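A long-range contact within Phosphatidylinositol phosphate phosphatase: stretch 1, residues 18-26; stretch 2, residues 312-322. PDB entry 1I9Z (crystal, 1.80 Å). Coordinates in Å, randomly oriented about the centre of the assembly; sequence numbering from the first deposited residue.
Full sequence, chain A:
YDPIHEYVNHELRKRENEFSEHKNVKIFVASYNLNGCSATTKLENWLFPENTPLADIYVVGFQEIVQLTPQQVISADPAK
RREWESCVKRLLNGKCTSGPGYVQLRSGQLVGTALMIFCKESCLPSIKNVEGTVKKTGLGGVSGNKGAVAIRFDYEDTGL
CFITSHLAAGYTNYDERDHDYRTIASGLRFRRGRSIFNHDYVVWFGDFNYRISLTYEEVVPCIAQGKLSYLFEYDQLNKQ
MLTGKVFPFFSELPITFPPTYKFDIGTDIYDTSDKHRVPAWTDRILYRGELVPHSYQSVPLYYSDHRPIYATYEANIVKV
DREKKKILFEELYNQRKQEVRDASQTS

Stretch 1 18-26: EFSEHKNVK
Stretch 2, residues 312-322: TYEANIVKVDR

Two strands almost 290 residues apart in sequence pair here as antiparallel neighbours in one sheet, a textbook case of a backbone ladder setting the register and side chains filling in the faces. Strand 20-26 runs at 153° to strand 312-320, both in extended conformation (phi about -77 to -144°, psi 116 to 158°), and 815 Å² is buried between the stretches. Hydrogen-bonded pairs are Glu21 with Lys319, Lys23 with Ile317 and Val25 with Ala315, CA atoms 5.1-5.2 Å apart; each exchanges two bonds, such as Lys319 N to Glu21 O (2.8 Å) and Glu21 N to Lys319 O (3.0 Å). Asp321 N extends the ladder to Phe19 O (2.8 Å). In the alternate, non-hydrogen-bonded pairs, Ser20-Val320, His22-Val318, Asn24-Asn316 and Lys26-Glu314, the CA atoms are 4.4-4.6 Å apart.

Alternation sorts the side chains. Val25 (t) and Ile317 (chi1 -100°) share a face, CG2 of Val25 lying 4.0 Å from CG1 of Ile317, and both are buried, as suits aliphatic residues. Farther along that face, a water donates to Glu21 OE1 and Lys319 O. On the other face, Val318 (t) places CG1 over the His22 ring (m), 4.1 Å from its centroid. Asn24 (chi1 -107°) accepts a weak bond at OD1 from Asn316 ND2 (t; 3.4 Å) and donates another, also weak, from ND2 to Glu314 OE2 (m; 3.2 Å).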

ATOM      1  N   GLU A  18      22.672 -15.624 -14.767  1.00 49.52           N
ATOM      2  CA  GLU A  18      23.949 -16.113 -14.252  1.00 49.70           C
ATOM      3  C   GLU A  18      24.351 -15.498 -12.929  1.00 48.94           C
ATOM      4  O   GLU A  18      25.173 -16.071 -12.218  1.00 48.58           O
ATOM      5  CB  GLU A  18      25.082 -15.887 -15.271  1.00 50.62           C
ATOM      6  CG  GLU A  18      25.147 -16.954 -16.376  1.00 52.41           C
ATOM      7  CD  GLU A  18      25.804 -16.466 -17.657  1.00 52.99           C
ATOM      8  OE1 GLU A  18      26.985 -16.048 -17.633  1.00 52.60           O
ATOM      9  OE2 GLU A  18      25.120 -16.505 -18.697  1.00 53.79           O
ATOM     10  N   PHE A  19      23.799 -14.332 -12.598  1.00 47.13           N
ATOM     11  CA  PHE A  19      24.138 -13.692 -11.327  1.00 46.48           C
ATOM     12  C   PHE A  19      22.900 -13.168 -10.579  1.00 45.35           C
ATOM     13  O   PHE A  19      23.028 -12.339  -9.691  1.00 45.54           O
ATOM     14  CB  PHE A  19      25.150 -12.554 -11.562  1.00 45.63           C
ATOM     15  CG  PHE A  19      24.715 -11.557 -12.606  1.00 46.21           C
ATOM     16  CD1 PHE A  19      23.866 -10.501 -12.275  1.00 46.59           C
ATOM     17  CD2 PHE A  19      25.140 -11.676 -13.923  1.00 46.61           C
ATOM     18  CE1 PHE A  19      23.449  -9.576 -13.243  1.00 46.12           C
ATOM     19  CE2 PHE A  19      24.730 -10.758 -14.903  1.00 46.83           C
ATOM     20  CZ  PHE A  19      23.882  -9.706 -14.557  1.00 47.00           C
ATOM     21  N   SER A  20      21.726 -13.685 -10.944  1.00 44.12           N
ATOM     22  CA  SER A  20      20.446 -13.297 -10.360  1.00 43.53           C
ATOM     23  C   SER A  20      19.527 -14.478 -10.137  1.00 43.75           C
ATOM     24  O   SER A  20      19.495 -15.421 -10.939  1.00 43.22           O
ATOM     25  CB  SER A  20      19.677 -12.354 -11.286  1.00 42.23           C
ATOM     26  OG  SER A  20      20.493 -11.339 -11.778  1.00 42.09           O
ATOM     27  N   GLU A  21      18.749 -14.393  -9.060  1.00 43.38           N
ATOM     28  CA  GLU A  21      17.743 -15.392  -8.705  1.00 44.52           C
ATOM     29  C   GLU A  21      16.463 -14.558  -8.518  1.00 43.35           C
ATOM     30  O   GLU A  21      16.521 -13.466  -7.944  1.00 41.94           O
ATOM     31  CB  GLU A  21      18.064 -16.075  -7.375  1.00 46.51           C
ATOM     32  CG  GLU A  21      19.301 -16.944  -7.362  1.00 51.11           C
ATOM     33  CD  GLU A  21      19.806 -17.203  -5.937  1.00 52.75           C
ATOM     34  OE1 GLU A  21      20.616 -16.396  -5.421  1.00 52.64           O
ATOM     35  OE2 GLU A  21      19.382 -18.209  -5.325  1.00 55.18           O
ATOM     36  N   HIS A  22      15.332 -15.075  -8.991  1.00 42.61           N
ATOM     37  CA  HIS A  22      14.054 -14.394  -8.869  1.00 42.04           C
ATOM     38  C   HIS A  22      13.132 -15.257  -8.034  1.00 41.32           C
ATOM     39  O   HIS A  22      13.183 -16.480  -8.134  1.00 41.76           O
ATOM     40  CB  HIS A  22      13.435 -14.126 -10.240  1.00 43.35           C
ATOM     41  CG  HIS A  22      14.135 -13.052 -11.011  1.00 45.56           C
ATOM     42  ND1 HIS A  22      15.375 -13.231 -11.591  1.00 47.16           N
ATOM     43  CD2 HIS A  22      13.760 -11.785 -11.316  1.00 46.32           C
ATOM     44  CE1 HIS A  22      15.730 -12.127 -12.223  1.00 46.74           C
ATOM     45  NE2 HIS A  22      14.767 -11.233 -12.070  1.00 47.77           N
ATOM     46  N   LYS A  23      12.330 -14.608  -7.188  1.00 38.90           N
ATOM     47  CA  LYS A  23      11.373 -15.259  -6.290  1.00 37.14           C
ATOM     48  C   LYS A  23      10.079 -14.363  -6.259  1.00 34.80           C
ATOM     49  O   LYS A  23      10.166 -13.167  -6.475  1.00 32.23           O
ATOM     50  CB  LYS A  23      12.006 -15.357  -4.879  1.00 38.99           C
ATOM     51  CG  LYS A  23      11.080 -15.834  -3.761  1.00 44.37           C
ATOM     52  CD  LYS A  23      11.795 -16.124  -2.413  1.00 47.40           C
ATOM     53  CE  LYS A  23      10.886 -15.844  -1.176  1.00 48.93           C
ATOM     54  NZ  LYS A  23       9.617 -16.653  -1.062  1.00 50.44           N
ATOM     55  N   ASN A  24       8.908 -14.954  -6.052  1.00 33.79           N
ATOM     56  CA  ASN A  24       7.666 -14.188  -5.945  1.00 33.74           C
ATOM     57  C   ASN A  24       7.334 -14.152  -4.439  1.00 31.75           C
ATOM     58  O   ASN A  24       7.382 -15.169  -3.772  1.00 32.12           O
ATOM     59  CB  ASN A  24       6.507 -14.865  -6.688  1.00 36.29           C
ATOM     60  CG  ASN A  24       6.125 -14.134  -7.993  1.00 40.65           C
ATOM     61  OD1 ASN A  24       6.849 -13.236  -8.500  1.00 41.28           O
ATOM     62  ND2 ASN A  24       4.978 -14.527  -8.555  1.00 43.62           N
ATOM     63  N   VAL A  25       7.032 -12.978  -3.921  1.00 28.46           N
ATOM     64  CA  VAL A  25       6.657 -12.834  -2.516  1.00 27.40           C
ATOM     65  C   VAL A  25       5.170 -12.414  -2.514  1.00 26.08           C
ATOM     66  O   VAL A  25       4.809 -11.525  -3.279  1.00 26.85           O
ATOM     67  CB  VAL A  25       7.526 -11.726  -1.856  1.00 27.81           C
ATOM     68  CG1 VAL A  25       6.985 -11.379  -0.446  1.00 28.62           C
ATOM     69  CG2 VAL A  25       9.015 -12.234  -1.763  1.00 28.98           C
ATOM     70  N   LYS A  26       4.340 -13.048  -1.681  1.00 24.93           N
ATOM     71  CA  LYS A  26       2.901 -12.716  -1.579  1.00 24.92           C
ATOM     72  C   LYS A  26       2.706 -11.617  -0.521  1.00 23.35           C
ATOM     73  O   LYS A  26       3.189 -11.748   0.607  1.00 21.57           O
ATOM     74  CB  LYS A  26       2.090 -13.939  -1.125  1.00 26.83           C
ATOM     75  CG  LYS A  26       2.064 -15.116  -2.128  1.00 33.43           C
ATOM     76  CD  LYS A  26       1.548 -16.367  -1.401  1.00 38.50           C
ATOM     77  CE  LYS A  26       1.088 -17.516  -2.362  1.00 43.24           C
ATOM     78  NZ  LYS A  26      -0.442 -17.553  -2.547  1.00 45.25           N
ATOM     79  N   THR A 312      -4.514  -7.989  -2.557  1.00 18.47           N
ATOM     80  CA  THR A 312      -3.403  -8.934  -2.517  1.00 18.71           C
ATOM     81  C   THR A 312      -2.522  -8.757  -3.762  1.00 20.05           C
ATOM     82  O   THR A 312      -3.003  -8.352  -4.852  1.00 20.06           O
ATOM     83  CB  THR A 312      -3.901 -10.390  -2.447  1.00 19.23           C
ATOM     84  OG1 THR A 312      -4.824 -10.628  -3.519  1.00 20.65           O
ATOM     85  CG2 THR A 312      -4.578 -10.645  -1.141  1.00 21.90           C
ATOM     86  N   TYR A 313      -1.243  -9.046  -3.597  1.00 19.45           N
ATOM     87  CA  TYR A 313      -0.271  -8.923  -4.695  1.00 21.01           C
ATOM     88  C   TYR A 313       0.785 -10.015  -4.655  1.00 22.72           C
ATOM     89  O   TYR A 313       1.022 -10.652  -3.606  1.00 22.65           O
ATOM     90  CB  TYR A 313       0.526  -7.628  -4.589  1.00 19.08           C
ATOM     91  CG  TYR A 313      -0.307  -6.375  -4.547  1.00 21.06           C
ATOM     92  CD1 TYR A 313      -0.711  -5.801  -3.336  1.00 19.31           C
ATOM     93  CD2 TYR A 313      -0.728  -5.789  -5.733  1.00 18.27           C
ATOM     94  CE1 TYR A 313      -1.540  -4.650  -3.304  1.00 21.11           C
ATOM     95  CE2 TYR A 313      -1.560  -4.634  -5.735  1.00 20.52           C
ATOM     96  CZ  TYR A 313      -1.966  -4.075  -4.504  1.00 21.33           C
ATOM     97  OH  TYR A 313      -2.747  -2.970  -4.477  1.00 20.53           O
ATOM     98  N   GLU A 314       1.395 -10.235  -5.818  1.00 24.11           N
ATOM     99  CA  GLU A 314       2.553 -11.104  -5.906  1.00 26.97           C
ATOM    100  C   GLU A 314       3.606 -10.116  -6.302  1.00 27.80           C
ATOM    101  O   GLU A 314       3.365  -9.301  -7.188  1.00 29.05           O
ATOM    102  CB  GLU A 314       2.425 -12.163  -6.988  1.00 29.76           C
ATOM    103  CG  GLU A 314       1.665 -13.367  -6.521  1.00 34.65           C
ATOM    104  CD  GLU A 314       1.708 -14.480  -7.557  1.00 38.97           C
ATOM    105  OE1 GLU A 314       1.181 -14.291  -8.683  1.00 41.02           O
ATOM    106  OE2 GLU A 314       2.285 -15.530  -7.233  1.00 42.57           O
ATOM    107  N   ALA A 315       4.779 -10.180  -5.670  1.00 26.17           N
ATOM    108  CA  ALA A 315       5.829  -9.229  -5.974  1.00 25.36           C
ATOM    109  C   ALA A 315       7.075 -10.024  -6.326  1.00 26.21           C
ATOM    110  O   ALA A 315       7.545 -10.833  -5.516  1.00 24.16           O
ATOM    111  CB  ALA A 315       6.107  -8.336  -4.749  1.00 26.57           C
ATOM    112  N   ASN A 316       7.551  -9.831  -7.556  1.00 25.85           N
ATOM    113  CA  ASN A 316       8.735 -10.507  -8.015  1.00 27.17           C
ATOM    114  C   ASN A 316       9.926  -9.805  -7.414  1.00 26.25           C
ATOM    115  O   ASN A 316      10.092  -8.594  -7.569  1.00 26.58           O
ATOM    116  CB  ASN A 316       8.830 -10.474  -9.544  1.00 30.22           C
ATOM    117  CG  ASN A 316      10.016 -11.312 -10.040  1.00 34.78           C
ATOM    118  OD1 ASN A 316      11.074 -10.782 -10.386  1.00 36.95           O
ATOM    119  ND2 ASN A 316       9.852 -12.635 -10.014  1.00 36.84           N
ATOM    120  N   ILE A 317      10.750 -10.597  -6.747  1.00 26.22           N
ATOM    121  CA  ILE A 317      11.949 -10.174  -6.026  1.00 29.42           C
ATOM    122  C   ILE A 317      13.199 -10.685  -6.735  1.00 28.88           C
ATOM    123  O   ILE A 317      13.177 -11.767  -7.293  1.00 29.86           O
ATOM    124  CB  ILE A 317      11.885 -10.775  -4.537  1.00 30.63           C
ATOM    125  CG1 ILE A 317      11.403  -9.676  -3.605  1.00 33.58           C
ATOM    126  CG2 ILE A 317      13.247 -11.383  -4.022  1.00 32.23           C
ATOM    127  CD1 ILE A 317      10.316  -8.900  -4.151  1.00 32.85           C
ATOM    128  N   VAL A 318      14.265  -9.904  -6.704  1.00 28.94           N
ATOM    129  CA  VAL A 318      15.518 -10.352  -7.320  1.00 30.60           C
ATOM    130  C   VAL A 318      16.655 -10.313  -6.324  1.00 29.35           C
ATOM    131  O   VAL A 318      16.809  -9.344  -5.597  1.00 26.45           O
ATOM    132  CB  VAL A 318      15.918  -9.465  -8.510  1.00 31.18           C
ATOM    133  CG1 VAL A 318      17.160 -10.047  -9.226  1.00 33.81           C
ATOM    134  CG2 VAL A 318      14.728  -9.353  -9.465  1.00 34.95           C
ATOM    135  N   LYS A 319      17.456 -11.369  -6.299  1.00 29.97           N
ATOM    136  CA  LYS A 319      18.611 -11.390  -5.435  1.00 30.83           C
ATOM    137  C   LYS A 319      19.817 -11.481  -6.394  1.00 32.55           C
ATOM    138  O   LYS A 319      19.968 -12.468  -7.131  1.00 32.03           O
ATOM    139  CB  LYS A 319      18.559 -12.594  -4.505  1.00 31.63           C
ATOM    140  CG  LYS A 319      19.812 -12.700  -3.645  1.00 33.15           C
ATOM    141  CD  LYS A 319      19.738 -13.967  -2.793  1.00 35.31           C
ATOM    142  CE  LYS A 319      20.981 -14.195  -1.921  1.00 36.19           C
ATOM    143  NZ  LYS A 319      20.722 -15.352  -1.002  1.00 39.70           N
ATOM    144  N   VAL A 320      20.644 -10.447  -6.376  1.00 33.50           N
ATOM    145  CA  VAL A 320      21.809 -10.335  -7.246  1.00 35.82           C
ATOM    146  C   VAL A 320      23.113 -10.679  -6.526  1.00 37.71           C
ATOM    147  O   VAL A 320      23.373 -10.149  -5.466  1.00 38.16           O
ATOM    148  CB  VAL A 320      21.956  -8.893  -7.769  1.00 36.57           C
ATOM    149  CG1 VAL A 320      23.146  -8.799  -8.741  1.00 36.72           C
ATOM    150  CG2 VAL A 320      20.655  -8.444  -8.473  1.00 36.93           C
ATOM    151  N   ASP A 321      23.915 -11.578  -7.103  1.00 39.13           N
ATOM    152  CA  ASP A 321      25.239 -11.925  -6.542  1.00 40.24           C
ATOM    153  C   ASP A 321      26.113 -10.779  -7.098  1.00 41.68           C
ATOM    154  O   ASP A 321      26.533 -10.830  -8.252  1.00 42.06           O
ATOM    155  CB  ASP A 321      25.690 -13.272  -7.111  1.00 39.81           C
ATOM    156  CG  ASP A 321      27.019 -13.743  -6.530  1.00 38.81           C
ATOM    157  OD1 ASP A 321      27.900 -12.894  -6.270  1.00 38.43           O
ATOM    158  OD2 ASP A 321      27.158 -14.972  -6.349  1.00 38.02           O
ATOM    159  N   ARG A 322      26.346  -9.734  -6.308  1.00 44.25           N
ATOM    160  CA  ARG A 322      27.103  -8.568  -6.777  1.00 47.72           C
ATOM    161  C   ARG A 322      28.543  -8.872  -7.154  1.00 49.96           C
ATOM    162  O   ARG A 322      29.094  -8.289  -8.097  1.00 48.85           O
ATOM    163  CB  ARG A 322      27.099  -7.457  -5.722  1.00 49.34           C
ATOM    164  CG  ARG A 322      25.740  -6.949  -5.348  1.00 51.85           C
ATOM    165  CD  ARG A 322      25.109  -6.147  -6.476  1.00 53.90           C
ATOM    166  NE  ARG A 322      23.743  -5.732  -6.139  1.00 56.36           N
ATOM    167  CZ  ARG A 322      22.924  -5.064  -6.964  1.00 57.83           C
ATOM    168  NH1 ARG A 322      23.318  -4.718  -8.193  1.00 57.18           N
ATOM    169  NH2 ARG A 322      21.690  -4.738  -6.558  1.00 58.68           N
TER
HETATM  170  O   HOH W   1      21.811 -14.307  -6.663  1.00 40.96           O
HETATM  171  O   HOH W   2       2.933 -13.312 -10.432  1.00 49.20           O